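RagB/SusD domain protein (Flavobacterium johnsoniae, PDB 5J90) binds chitin as a SusD-like outer-membrane lipoprotein, and probably serves the chitin-utilization system of this bacterium by holding chains for uptake. Local coordinates at residues Q472-K475 with A476-G480; F88-D91 with Y92-N96; K416-K419 with I420-K424; A410-N413 with E414-L417; S310-Q313 with D314-G317. All blocks are in the same frame, centred on the assembly; numbering follows the deposited sequence.

Contact 1 of 5, residues Q472-K475 with A476-G480; sequences QSEK and AGNSG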
loop_
_atom_site.group_PDB
_atom_site.type_symbol
_atom_site.label_atom_id
_atom_site.label_comp_id
_atom_site.label_asym_id
_atom_site.label_seq_id
_atom_site.Cartn_x
_atom_site.Cartn_y
_atom_site.Cartn_z
ATOM N N GLN A 472 -4.166 -24.048 -1.079
ATOM C CA GLN A 472 -3.439 -25.312 -0.999
ATOM C C GLN A 472 -3.264 -25.994 -2.338
ATOM O O GLN A 472 -2.200 -26.541 -2.613
ATOM C CB GLN A 472 -4.151 -26.280 -0.054
ATOM C CG GLN A 472 -4.102 -25.889 1.394
ATOM C CD GLN A 472 -4.906 -26.845 2.263
ATOM O OE1 GLN A 472 -5.934 -27.376 1.838
ATOM N NE2 GLN A 472 -4.446 -27.051 3.478
ATOM N N SER A 473 -4.298 -25.986 -3.170
ATOM C CA SER A 473 -4.203 -26.672 -4.453
ATOM C C SER A 473 -3.112 -26.041 -5.309
ATOM O O SER A 473 -2.445 -26.719 -6.098
ATOM C CB SER A 473 -5.536 -26.664 -5.195
ATOM O OG SER A 473 -5.866 -25.331 -5.577
ATOM N N GLU A 474 -2.929 -24.733 -5.142
ATOM C CA GLU A 474 -1.927 -23.986 -5.891
ATOM C C GLU A 474 -0.518 -24.224 -5.364
ATOM O O GLU A 474 0.411 -24.410 -6.146
ATOM C CB GLU A 474 -2.286 -22.495 -5.882
ATOM C CG GLU A 474 -3.442 -22.164 -6.810
ATOM C CD GLU A 474 -3.010 -22.193 -8.254
ATOM O OE1 GLU A 474 -2.047 -21.469 -8.597
ATOM O OE2 GLU A 474 -3.619 -22.946 -9.047
ATOM N N LYS A 475 -0.360 -24.230 -4.045
ATOM C CA LYS A 475 0.943 -24.572 -3.479
ATOM C C LYS A 475 1.340 -25.999 -3.835
ATOM O O LYS A 475 2.522 -26.297 -3.996
ATOM C CB LYS A 475 0.936 -24.400 -1.968
ATOM C CG LYS A 475 0.815 -22.979 -1.509
ATOM C CD LYS A 475 0.668 -22.976 -0.012
ATOM C CE LYS A 475 0.723 -21.591 0.550
ATOM N NZ LYS A 475 0.608 -21.659 2.029
ATOM N N ALA A 476 0.356 -26.881 -3.966
ATOM C CA ALA A 476 0.623 -28.282 -4.296
ATOM C C ALA A 476 0.954 -28.486 -5.770
ATOM O O ALA A 476 1.969 -29.107 -6.105
ATOM C CB ALA A 476 -0.571 -29.159 -3.898
ATOM N N GLY A 477 0.105 -27.968 -6.651
ATOM C CA GLY A 477 0.223 -28.247 -8.069
ATOM C C GLY A 477 0.815 -27.145 -8.935
ATOM O O GLY A 477 1.069 -27.362 -10.116
ATOM N N ASN A 478 1.029 -25.965 -8.355
ATOM C CA ASN A 478 1.539 -24.822 -9.108
ATOM C C ASN A 478 2.463 -23.997 -8.229
ATOM O O ASN A 478 2.323 -22.773 -8.147
ATOM C CB ASN A 478 0.371 -23.951 -9.607
ATOM C CG ASN A 478 0.810 -22.846 -10.561
ATOM O OD1 ASN A 478 1.835 -22.944 -11.236
ATOM N ND2 ASN A 478 0.006 -21.786 -10.637
ATOM N N SER A 479 3.414 -24.655 -7.570
ATOM C CA SER A 479 4.280 -23.956 -6.624
ATOM C C SER A 479 5.058 -22.821 -7.296
ATOM O O SER A 479 5.284 -21.777 -6.688
ATOM C CB SER A 479 5.231 -24.930 -5.926
ATOM O OG SER A 479 6.078 -25.553 -6.872
ATOM N N GLY A 480 5.447 -23.015 -8.551
ATOM C CA GLY A 480 6.155 -21.974 -9.278
ATOM C C GLY A 480 5.263 -20.762 -9.485
ATOM O O GLY A 480 5.709 -19.610 -9.401
#
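Glu-474 and Asn-478 meet one turn apart where the short surface helix 472-477 ends and helix 479-489 begins, a local contact joining the last turn of one helix to the residue that caps the next. Their side chains run alongside each other and point the same way. The amide nitrogen ND2 of Asn-478 donates to OE1 of Glu-474 over 2.9 Å, with an N-H...O angle of 163°. The donor comes to the syn side of OE1, somewhat out of the carboxylate plane, and the two flat groups are turned 81° against each other. Glu-474 reaches this place because its chain folds back at chi2 (-74°), bringing the carboxylate beside the next turn. Tyr-151 OH bonds to the same OE1, so two donors grip one oxygen, which probably limits the turning of the carboxylate.

The backbone repeats the pairing: Asn-478 N donates to Glu-474 O at 2.8 Å, though clearly bent, as the helix gives out. One residue earlier, Gly-477 N still meets Ser-473 O at 2.9 Å. Asn-478 then leaves helical torsions, and its OD1 accepts from Ile-149 N and, weakly, from Gly-481 N inside the following helix. Asn-478 thus ends helix 472-477 through its backbone NH and serves as N-cap of helix 479-489 through its side chain, so the two helices follow each other with a single residue between them.

Contact 2 of 5, residues F88-D91 with Y92-N96; sequences FIWD and YGYKN. With EDO (1,2-ethanediol), chain C.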
loop_
_atom_site.group_PDB
_atom_site.type_symbol
_atom_site.label_atom_id
_atom_site.label_comp_id
_atom_site.label_asym_id
_atom_site.label_seq_id
_atom_site.Cartn_x
_atom_site.Cartn_y
_atom_site.Cartn_z
ATOM N N PHE A 88 -11.773 -23.538 -1.340
ATOM C CA PHE A 88 -12.986 -23.662 -2.148
ATOM C C PHE A 88 -13.248 -22.444 -3.032
ATOM O O PHE A 88 -13.773 -22.578 -4.140
ATOM C CB PHE A 88 -14.203 -23.929 -1.257
ATOM C CG PHE A 88 -14.327 -25.361 -0.820
ATOM C CD1 PHE A 88 -13.644 -25.825 0.292
ATOM C CD2 PHE A 88 -15.118 -26.244 -1.539
ATOM C CE1 PHE A 88 -13.755 -27.163 0.686
ATOM C CE2 PHE A 88 -15.236 -27.577 -1.152
ATOM C CZ PHE A 88 -14.553 -28.034 -0.036
ATOM N N ILE A 89 -12.880 -21.258 -2.546
ATOM C CA ILE A 89 -13.102 -20.029 -3.306
ATOM C C ILE A 89 -12.368 -20.109 -4.638
ATOM O O ILE A 89 -12.938 -19.884 -5.709
ATOM C CB ILE A 89 -12.581 -18.799 -2.533
ATOM C CG1 ILE A 89 -13.170 -18.733 -1.121
ATOM C CG2 ILE A 89 -12.859 -17.525 -3.324
ATOM C CD1 ILE A 89 -12.457 -17.731 -0.218
ATOM N N TRP A 90 -11.084 -20.446 -4.563
ATOM C CA TRP A 90 -10.242 -20.517 -5.742
ATOM C C TRP A 90 -10.667 -21.680 -6.637
ATOM O O TRP A 90 -10.851 -21.523 -7.852
ATOM C CB TRP A 90 -8.786 -20.685 -5.299
ATOM C CG TRP A 90 -7.770 -20.678 -6.396
ATOM C CD1 TRP A 90 -7.437 -21.711 -7.229
ATOM C CD2 TRP A 90 -6.917 -19.587 -6.752
ATOM N NE1 TRP A 90 -6.438 -21.319 -8.096
ATOM C CE2 TRP A 90 -6.101 -20.017 -7.820
ATOM C CE3 TRP A 90 -6.767 -18.280 -6.273
ATOM C CZ2 TRP A 90 -5.144 -19.188 -8.411
ATOM C CZ3 TRP A 90 -5.818 -17.460 -6.863
ATOM C CH2 TRP A 90 -5.030 -17.912 -7.921
ATOM N N ASP A 91 -10.829 -22.854 -6.038
ATOM C CA ASP A 91 -11.040 -24.054 -6.838
ATOM C C ASP A 91 -12.367 -24.011 -7.611
ATOM O O ASP A 91 -12.398 -24.296 -8.813
ATOM C CB ASP A 91 -10.884 -25.313 -5.977
ATOM C CG ASP A 91 -9.462 -25.478 -5.440
ATOM O OD1 ASP A 91 -8.523 -24.998 -6.098
ATOM O OD2 ASP A 91 -9.283 -26.078 -4.355
ATOM N N TYR A 92 -13.445 -23.587 -6.950
ATOM C CA TYR A 92 -14.730 -23.495 -7.640
ATOM C C TYR A 92 -14.791 -22.352 -8.652
ATOM O O TYR A 92 -15.354 -22.504 -9.735
ATOM C CB TYR A 92 -15.901 -23.438 -6.649
ATOM C CG TYR A 92 -16.358 -24.819 -6.243
ATOM C CD1 TYR A 92 -15.629 -25.570 -5.330
ATOM C CD2 TYR A 92 -17.498 -25.386 -6.798
ATOM C CE1 TYR A 92 -16.026 -26.843 -4.969
ATOM C CE2 TYR A 92 -17.901 -26.666 -6.443
ATOM C CZ TYR A 92 -17.157 -27.382 -5.532
ATOM O OH TYR A 92 -17.551 -28.657 -5.166
ATOM N N GLY A 93 -14.181 -21.217 -8.319
ATOM C CA GLY A 93 -14.143 -20.085 -9.227
ATOM C C GLY A 93 -13.389 -20.382 -10.510
ATOM O O GLY A 93 -13.842 -20.075 -11.607
ATOM N N TYR A 94 -12.208 -20.979 -10.378
ATOM C CA TYR A 94 -11.422 -21.267 -11.567
ATOM C C TYR A 94 -12.021 -22.389 -12.418
ATOM O O TYR A 94 -11.999 -22.319 -13.647
ATOM C CB TYR A 94 -9.954 -21.550 -11.210
ATOM C CG TYR A 94 -9.170 -20.263 -11.102
ATOM C CD1 TYR A 94 -8.999 -19.633 -9.875
ATOM C CD2 TYR A 94 -8.647 -19.657 -12.235
ATOM C CE1 TYR A 94 -8.305 -18.431 -9.781
ATOM C CE2 TYR A 94 -7.953 -18.447 -12.155
ATOM C CZ TYR A 94 -7.789 -17.854 -10.917
ATOM O OH TYR A 94 -7.107 -16.659 -10.816
ATOM N N LYS A 95 -12.576 -23.403 -11.763
ATOM C CA LYS A 95 -13.121 -24.538 -12.495
ATOM C C LYS A 95 -14.368 -24.160 -13.291
ATOM O O LYS A 95 -14.588 -24.663 -14.394
ATOM C CB LYS A 95 -13.445 -25.674 -11.524
ATOM C CG LYS A 95 -14.029 -26.921 -12.175
ATOM C CD LYS A 95 -12.938 -27.782 -12.786
ATOM C CE LYS A 95 -13.522 -29.014 -13.462
ATOM N NZ LYS A 95 -12.451 -29.884 -14.019
ATOM N N ASN A 96 -15.169 -23.253 -12.742
ATOM C CA ASN A 96 -16.486 -22.970 -13.316
ATOM C C ASN A 96 -16.633 -21.619 -13.973
ATOM O O ASN A 96 -17.290 -21.501 -15.001
ATOM C CB ASN A 96 -17.565 -23.140 -12.258
ATOM C CG ASN A 96 -17.692 -24.564 -11.810
ATOM O OD1 ASN A 96 -18.075 -25.432 -12.593
ATOM N ND2 ASN A 96 -17.346 -24.827 -10.559
HETATM C C1 EDO C . -16.130 -30.631 -3.501
HETATM O O1 EDO C . -16.325 -30.853 -4.902
HETATM C C2 EDO C . -14.750 -31.133 -3.106
HETATM O O2 EDO C . -13.759 -30.505 -3.930
#
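Two aromatic pairs spaced i to i+4, Phe-88 with Tyr-92 and Trp-90 with Tyr-94, line two flanks of the long helix 83-108, one partly exposed and the other buried. In the buried pair, CE1 of Tyr-94 stands over the centre of the indole face of Trp-90 and comes within 3.3 Å of CE2. The ring planes are 34° apart, so the tyrosine leans over the indole instead of lying flat on it. The indole gets there because CG of Trp-90 is turned anti to the backbone N (chi1 -176°), which swings the ring system along the helix toward the next turn. Trp-90 O lies at the edge of the Tyr-94 ring, in its plane, 3.3 Å from CD1, and the same oxygen accepts from Tyr-94 N at 2.9 Å.

Phe-88 and Tyr-92 run side by side and meet rim to rim, with CD2 of the phenylalanine 3.6 Å from CE1 of the tyrosine and the planes only 19° apart. At the outer end of this pair, Tyr-92 OH shares a very short hydrogen bond (2.5 Å) with O1 of a 1,2-ethanediol, probably a crystallisation additive, whose exact position is therefore doubtful. Replacing Trp-90 by alanine would remove the face under CE1 and is likely to leave a gap beside the Tyr-94 ring.

Helix 113-134 closes over the buried flank, its Phe-134 meeting Trp-90 edge-to-face and its Met-127 touching Tyr-94, whose OH bonds to Ile-138 O. On the other flank, helix 46-54 covers Phe-88 with Leu-51 and Tyr-92 with Val-48.

Contact 3 of 5, residues K416-K419 with I420-K424; sequences KLQK and IITQK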
loop_
_atom_site.group_PDB
_atom_site.type_symbol
_atom_site.label_atom_id
_atom_site.label_comp_id
_atom_site.label_asym_id
_atom_site.label_seq_id
_atom_site.Cartn_x
_atom_site.Cartn_y
_atom_site.Cartn_z
ATOM N N LYS A 416 -19.956 12.613 5.046
ATOM C CA LYS A 416 -20.768 12.386 3.855
ATOM C C LYS A 416 -20.521 10.989 3.287
ATOM O O LYS A 416 -21.474 10.268 2.965
ATOM C CB LYS A 416 -20.497 13.466 2.803
ATOM C CG LYS A 416 -21.050 14.848 3.187
ATOM C CD LYS A 416 -20.594 15.934 2.229
ATOM C CE LYS A 416 -21.308 17.253 2.541
ATOM N NZ LYS A 416 -20.885 18.343 1.616
ATOM N N LEU A 417 -19.246 10.603 3.184
ATOM C CA LEU A 417 -18.911 9.285 2.682
ATOM C C LEU A 417 -19.422 8.202 3.626
ATOM O O LEU A 417 -19.940 7.189 3.169
ATOM C CB LEU A 417 -17.400 9.146 2.462
ATOM C CG LEU A 417 -16.960 7.808 1.846
ATOM C CD1 LEU A 417 -17.578 7.603 0.482
ATOM C CD2 LEU A 417 -15.428 7.734 1.760
ATOM N N GLN A 418 -19.285 8.405 4.935
ATOM C CA GLN A 418 -19.805 7.442 5.900
ATOM C C GLN A 418 -21.306 7.213 5.715
ATOM O O GLN A 418 -21.780 6.078 5.803
ATOM C CB GLN A 418 -19.476 7.872 7.335
ATOM C CG GLN A 418 -19.893 6.862 8.390
ATOM C CD GLN A 418 -19.518 7.297 9.802
ATOM O OE1 GLN A 418 -19.062 8.427 10.017
ATOM N NE2 GLN A 418 -19.720 6.410 10.771
ATOM N N LYS A 419 -22.057 8.283 5.460
ATOM C CA LYS A 419 -23.492 8.151 5.226
ATOM C C LYS A 419 -23.750 7.336 3.968
ATOM O O LYS A 419 -24.547 6.397 3.982
ATOM C CB LYS A 419 -24.153 9.528 5.105
ATOM C CG LYS A 419 -24.270 10.266 6.435
ATOM C CD LYS A 419 -24.756 11.691 6.208
ATOM C CE LYS A 419 -24.772 12.487 7.511
ATOM N NZ LYS A 419 -25.934 12.133 8.388
ATOM N N ILE A 420 -23.078 7.701 2.882
ATOM C CA ILE A 420 -23.239 6.995 1.614
ATOM C C ILE A 420 -22.928 5.501 1.736
ATOM O O ILE A 420 -23.719 4.646 1.317
ATOM C CB ILE A 420 -22.356 7.632 0.525
ATOM C CG1 ILE A 420 -22.894 9.022 0.175
ATOM C CG2 ILE A 420 -22.309 6.748 -0.711
ATOM C CD1 ILE A 420 -21.917 9.879 -0.635
ATOM N N ILE A 421 -21.783 5.183 2.327
ATOM C CA ILE A 421 -21.376 3.784 2.429
ATOM C C ILE A 421 -22.273 3.010 3.406
ATOM O O ILE A 421 -22.547 1.831 3.190
ATOM C CB ILE A 421 -19.885 3.646 2.812
ATOM C CG1 ILE A 421 -18.984 4.351 1.781
ATOM C CG2 ILE A 421 -19.502 2.173 2.945
ATOM C CD1 ILE A 421 -19.119 3.833 0.367
ATOM N N THR A 422 -22.748 3.662 4.470
ATOM C CA THR A 422 -23.673 2.989 5.390
ATOM C C THR A 422 -24.943 2.565 4.646
ATOM O O THR A 422 -25.389 1.420 4.761
ATOM C CB THR A 422 -24.048 3.896 6.582
ATOM O OG1 THR A 422 -22.878 4.156 7.366
ATOM C CG2 THR A 422 -25.101 3.232 7.467
ATOM N N GLN A 423 -25.503 3.479 3.861
ATOM C CA GLN A 423 -26.720 3.166 3.114
ATOM C C GLN A 423 -26.456 2.141 2.011
ATOM O O GLN A 423 -27.289 1.273 1.732
ATOM C CB GLN A 423 -27.364 4.446 2.588
ATOM C CG GLN A 423 -28.019 5.247 3.714
ATOM C CD GLN A 423 -29.099 4.454 4.440
ATOM O OE1 GLN A 423 -29.888 3.738 3.818
ATOM N NE2 GLN A 423 -29.138 4.581 5.767
ATOM N N LYS A 424 -25.275 2.220 1.411
ATOM C CA LYS A 424 -24.856 1.255 0.405
ATOM C C LYS A 424 -24.758 -0.144 1.026
ATOM O O LYS A 424 -25.239 -1.141 0.461
ATOM C CB LYS A 424 -23.497 1.710 -0.126
ATOM C CG LYS A 424 -23.017 1.033 -1.375
ATOM C CD LYS A 424 -21.689 1.690 -1.774
ATOM C CE LYS A 424 -21.116 1.091 -3.024
ATOM N NZ LYS A 424 -19.679 1.485 -3.129
#
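Ile-420 N to Lys-416 O and Ile-421 N to Leu-417 O are regular i to i+4 bonds within helix 413-428, 3.0 and 2.9 Å long and nearly straight. Gln-423 N continues the ladder to Lys-419 O.

At Gln-418 the ladder gains a rung. Its carbonyl oxygen accepts from Thr-422 N at 2.9 Å and also from Thr-422 OG1 at 2.7 Å, the two donors arriving from opposite faces of the carbonyl plane. With OG1 set anti to its own carbonyl carbon (chi1 -65°), the hydroxyl is turned back along the helix to that oxygen, a common intrahelical bond. Asn-401 ND2 bonds to the same OG1, and Asn-401 OD1 takes the amide NE2 of Gln-418, so one loop asparagine serves both residues.

The apolar flank carries Leu-417 and Ile-421, which lie alongside each other, with CD1 of the leucine 3.8 Å from CG1 of the isoleucine. Ile-421 then touches Asp-438 and Thr-442 of helix 432-442, while Ile-420 meets Tyr-357 of helix 353-368. This packing of one helix against others on several flanks is in keeping with the TPR-like helical scaffold of SusD proteins.

Contact 4 of 5, residues A410-N413 with E414-L417; sequences AATN and EVKL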
loop_
_atom_site.group_PDB
_atom_site.type_symbol
_atom_site.label_atom_id
_atom_site.label_comp_id
_atom_site.label_asym_id
_atom_site.label_seq_id
_atom_site.Cartn_x
_atom_site.Cartn_y
_atom_site.Cartn_z
ATOM N N ALA A 410 -23.306 20.628 5.215
ATOM C CA ALA A 410 -22.181 21.241 5.918
ATOM C C ALA A 410 -21.258 20.206 6.552
ATOM O O ALA A 410 -20.232 20.560 7.141
ATOM C CB ALA A 410 -22.695 22.205 6.983
ATOM N N ALA A 411 -21.626 18.932 6.449
ATOM C CA ALA A 411 -20.803 17.860 7.009
ATOM C C ALA A 411 -19.471 17.728 6.270
ATOM O O ALA A 411 -19.340 18.137 5.120
ATOM C CB ALA A 411 -21.558 16.534 6.977
ATOM N N THR A 412 -18.485 17.140 6.940
ATOM C CA THR A 412 -17.207 16.872 6.291
ATOM C C THR A 412 -17.369 15.826 5.195
ATOM O O THR A 412 -18.343 15.070 5.176
ATOM C CB THR A 412 -16.159 16.335 7.282
ATOM O OG1 THR A 412 -16.601 15.076 7.799
ATOM C CG2 THR A 412 -15.942 17.312 8.434
ATOM N N ASN A 413 -16.406 15.776 4.288
ATOM C CA ASN A 413 -16.405 14.748 3.253
ATOM C C ASN A 413 -16.389 13.341 3.840
ATOM O O ASN A 413 -17.032 12.439 3.297
ATOM C CB ASN A 413 -15.234 14.941 2.284
ATOM C CG ASN A 413 -15.444 16.118 1.351
ATOM O OD1 ASN A 413 -16.577 16.523 1.092
ATOM N ND2 ASN A 413 -14.352 16.673 0.841
ATOM N N GLU A 414 -15.662 13.147 4.936
ATOM C CA GLU A 414 -15.652 11.843 5.602
ATOM C C GLU A 414 -17.024 11.446 6.135
ATOM O O GLU A 414 -17.430 10.291 5.989
ATOM C CB GLU A 414 -14.609 11.776 6.717
ATOM C CG GLU A 414 -13.165 11.708 6.210
ATOM C CD GLU A 414 -12.784 10.383 5.546
ATOM O OE1 GLU A 414 -13.583 9.415 5.541
ATOM O OE2 GLU A 414 -11.655 10.315 5.024
ATOM N N VAL A 415 -17.748 12.384 6.744
ATOM C CA VAL A 415 -19.075 12.067 7.261
ATOM C C VAL A 415 -20.053 11.816 6.109
ATOM O O VAL A 415 -20.860 10.882 6.178
ATOM C CB VAL A 415 -19.591 13.147 8.242
ATOM C CG1 VAL A 415 -21.103 13.011 8.452
ATOM C CG2 VAL A 415 -18.855 13.034 9.570
ATOM N N LYS A 416 -19.956 12.613 5.046
ATOM C CA LYS A 416 -20.768 12.386 3.855
ATOM C C LYS A 416 -20.521 10.989 3.287
ATOM O O LYS A 416 -21.474 10.268 2.965
ATOM C CB LYS A 416 -20.497 13.466 2.803
ATOM C CG LYS A 416 -21.050 14.848 3.187
ATOM C CD LYS A 416 -20.594 15.934 2.229
ATOM C CE LYS A 416 -21.308 17.253 2.541
ATOM N NZ LYS A 416 -20.885 18.343 1.616
ATOM N N LEU A 417 -19.246 10.603 3.184
ATOM C CA LEU A 417 -18.911 9.285 2.682
ATOM C C LEU A 417 -19.422 8.202 3.626
ATOM O O LEU A 417 -19.940 7.189 3.169
ATOM C CB LEU A 417 -17.400 9.146 2.462
ATOM C CG LEU A 417 -16.960 7.808 1.846
ATOM C CD1 LEU A 417 -17.578 7.603 0.482
ATOM C CD2 LEU A 417 -15.428 7.734 1.760
HETATM O O HOH W 1 -18.096 18.483 2.308
#
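Thr-412 OG1 accepts from Val-415 N at 3.1 Å, making Thr-412 the N-cap of helix 413-428. Its chi1 of 63° holds OG1 between the backbone N and the carbonyl carbon, facing an NH of the first turn. Thr-412 O accepts from Lys-416 N at 2.9 Å, and Asn-413 O from Leu-417 N.

Apolar contact is made just before the cap, where Ala-411 CB sits 3.8 Å from CG1 of Val-415. The extended chain of Lys-416 passes back over the residues before the helix, its CG 3.4 Å from Thr-412 O and its CE 3.4 Å from Ala-411 O.

Water completes the set. One molecule accepts from Lys-416 NZ at 2.9 Å and lies within bonding distance of both Asn-413 OD1 (2.8 Å) and Ala-411 O; NZ also donates to Ala-409 O. A methionine replacing Lys-416 would probably leave that water and the Ala-409 carbonyl without their donor, letting the chain before the helix move more freely.

Around this helix start, Leu-344 of helix 332-344 touches Lys-416 and Glu-341 touches Leu-417, while Glu-414 turns the other way to Tyr-444 and Asn-507, close to the C-terminal end of the chain.

Contact 5 of 5, residues S310-Q313 with D314-G317; sequences SDHQ and DFSG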
loop_
_atom_site.group_PDB
_atom_site.type_symbol
_atom_site.label_atom_id
_atom_site.label_comp_id
_atom_site.label_asym_id
_atom_site.label_seq_id
_atom_site.Cartn_x
_atom_site.Cartn_y
_atom_site.Cartn_z
ATOM N N SER A 310 -25.936 -23.832 20.999
ATOM C CA SER A 310 -27.282 -23.510 21.453
ATOM C C SER A 310 -27.360 -22.137 22.121
ATOM O O SER A 310 -28.436 -21.570 22.256
ATOM C CB SER A 310 -27.804 -24.597 22.402
ATOM O OG SER A 310 -27.006 -24.663 23.565
ATOM N N ASP A 311 -26.212 -21.593 22.520
ATOM C CA ASP A 311 -26.185 -20.281 23.156
ATOM C C ASP A 311 -26.641 -19.167 22.214
ATOM O O ASP A 311 -27.163 -18.149 22.662
ATOM C CB ASP A 311 -24.785 -19.956 23.690
ATOM C CG ASP A 311 -24.378 -20.837 24.857
ATOM O OD1 ASP A 311 -25.272 -21.415 25.513
ATOM O OD2 ASP A 311 -23.161 -20.944 25.118
ATOM N N HIS A 312 -26.435 -19.353 20.912
ATOM C CA HIS A 312 -26.795 -18.313 19.945
ATOM C C HIS A 312 -27.611 -18.792 18.745
ATOM O O HIS A 312 -28.044 -17.970 17.933
ATOM C CB HIS A 312 -25.541 -17.577 19.450
ATOM C CG HIS A 312 -24.795 -16.864 20.534
ATOM N ND1 HIS A 312 -23.733 -17.433 21.206
ATOM C CD2 HIS A 312 -24.976 -15.642 21.088
ATOM C CE1 HIS A 312 -23.282 -16.584 22.112
ATOM N NE2 HIS A 312 -24.021 -15.490 22.062
ATOM N N GLN A 313 -27.834 -20.101 18.625
ATOM C CA GLN A 313 -28.494 -20.618 17.424
ATOM C C GLN A 313 -29.929 -20.129 17.269
ATOM O O GLN A 313 -30.478 -20.153 16.168
ATOM C CB GLN A 313 -28.467 -22.144 17.389
ATOM C CG GLN A 313 -29.474 -22.789 18.325
ATOM C CD GLN A 313 -29.270 -24.280 18.436
ATOM O OE1 GLN A 313 -28.317 -24.829 17.888
ATOM N NE2 GLN A 313 -30.168 -24.949 19.154
ATOM N N ASP A 314 -30.542 -19.713 18.375
ATOM C CA ASP A 314 -31.922 -19.255 18.344
ATOM C C ASP A 314 -32.058 -17.736 18.312
ATOM O O ASP A 314 -33.145 -17.194 18.508
ATOM C CB ASP A 314 -32.734 -19.875 19.493
ATOM C CG ASP A 314 -33.028 -21.347 19.263
ATOM O OD1 ASP A 314 -33.097 -21.772 18.087
ATOM O OD2 ASP A 314 -33.198 -22.084 20.261
ATOM N N PHE A 315 -30.952 -17.048 18.026
ATOM C CA PHE A 315 -31.019 -15.632 17.657
ATOM C C PHE A 315 -31.666 -15.508 16.263
ATOM O O PHE A 315 -32.048 -16.518 15.662
ATOM C CB PHE A 315 -29.610 -15.015 17.668
ATOM C CG PHE A 315 -29.115 -14.626 19.048
ATOM C CD1 PHE A 315 -29.153 -15.529 20.105
ATOM C CD2 PHE A 315 -28.598 -13.359 19.281
ATOM C CE1 PHE A 315 -28.695 -15.170 21.362
ATOM C CE2 PHE A 315 -28.140 -12.992 20.540
ATOM C CZ PHE A 315 -28.184 -13.906 21.581
ATOM N N SER A 316 -31.786 -14.293 15.734
ATOM C CA SER A 316 -32.494 -14.097 14.466
ATOM C C SER A 316 -31.853 -14.796 13.269
ATOM O O SER A 316 -30.639 -14.718 13.063
ATOM C CB SER A 316 -32.657 -12.607 14.146
ATOM O OG SER A 316 -33.657 -12.000 14.952
ATOM N N GLY A 317 -32.672 -15.467 12.468
ATOM C CA GLY A 317 -32.191 -16.085 11.249
ATOM C C GLY A 317 -32.198 -15.110 10.082
ATOM O O GLY A 317 -32.733 -14.004 10.178
HETATM O O HOH W 2 -29.817 -19.416 20.986
HETATM O O HOH W 3 -31.000 -23.267 21.358
#
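Phe-315 closes a type I beta turn that begins at His-312, in the long loop between helix 283-286 and strand 326-328, and its ring folds back over the start of the turn. The turn is held by Phe-315 N, which donates to His-312 O over 3.1 Å; the bond is fairly straight at the hydrogen, but the donor stands above the carbonyl plane.

Along the phenylalanine from its root, CB lies 3.4 Å from His-312 O, and CG stays beside the same oxygen. CD1 remains near that carbonyl and also reaches His-312 CA. Farther out, CE1 comes 3.6 Å from Asp-311 O, and at the tip CZ meets CD2 of the His-312 ring at 3.7 Å. This CD2 stands over one face of the phenyl ring, toward its rim, with the two ring planes 52° apart. With CG anti to the carbonyl carbon (chi1 -81°), the ring is laid back along the turn to meet the histidine.

Beyond the pair, His-312 NE2 bonds to Asp-389 OD2, fixing the imidazole from its far end, and Phe-293 packs edge-to-face with Phe-315. The polar side of the turn is tied by water. One molecule receives a bond from Asp-314 N and donates to Ser-310 O; a second accepts from Gln-313 NE2 at 2.9 Å and donates both to Ser-310 O and, at 2.7 Å, to Asp-314 OD2.

Contacts 1 and 2 meet directly, although some 380 residues part them in sequence: Ser-473 OG lies 2.7 Å from Asp-91 OD1, a probable hydrogen bond, and Glu-474 CG packs 3.4 Å from Trp-90 NE1. The short helix of contact 1 thereby rests on the long helix of contact 2. Contacts 3 and 4 share Lys-416 and Leu-417 and cover the middle and the capped start of helix 413-428, their centres 9 Å apart. This pair lies across the chain's centre from the first, with contacts 2 and 3 centred about 32 Å apart. Contact 5 stands separate, its nearest atoms about 18 Å from contact 3. The ethanediol does not locate bound chitin.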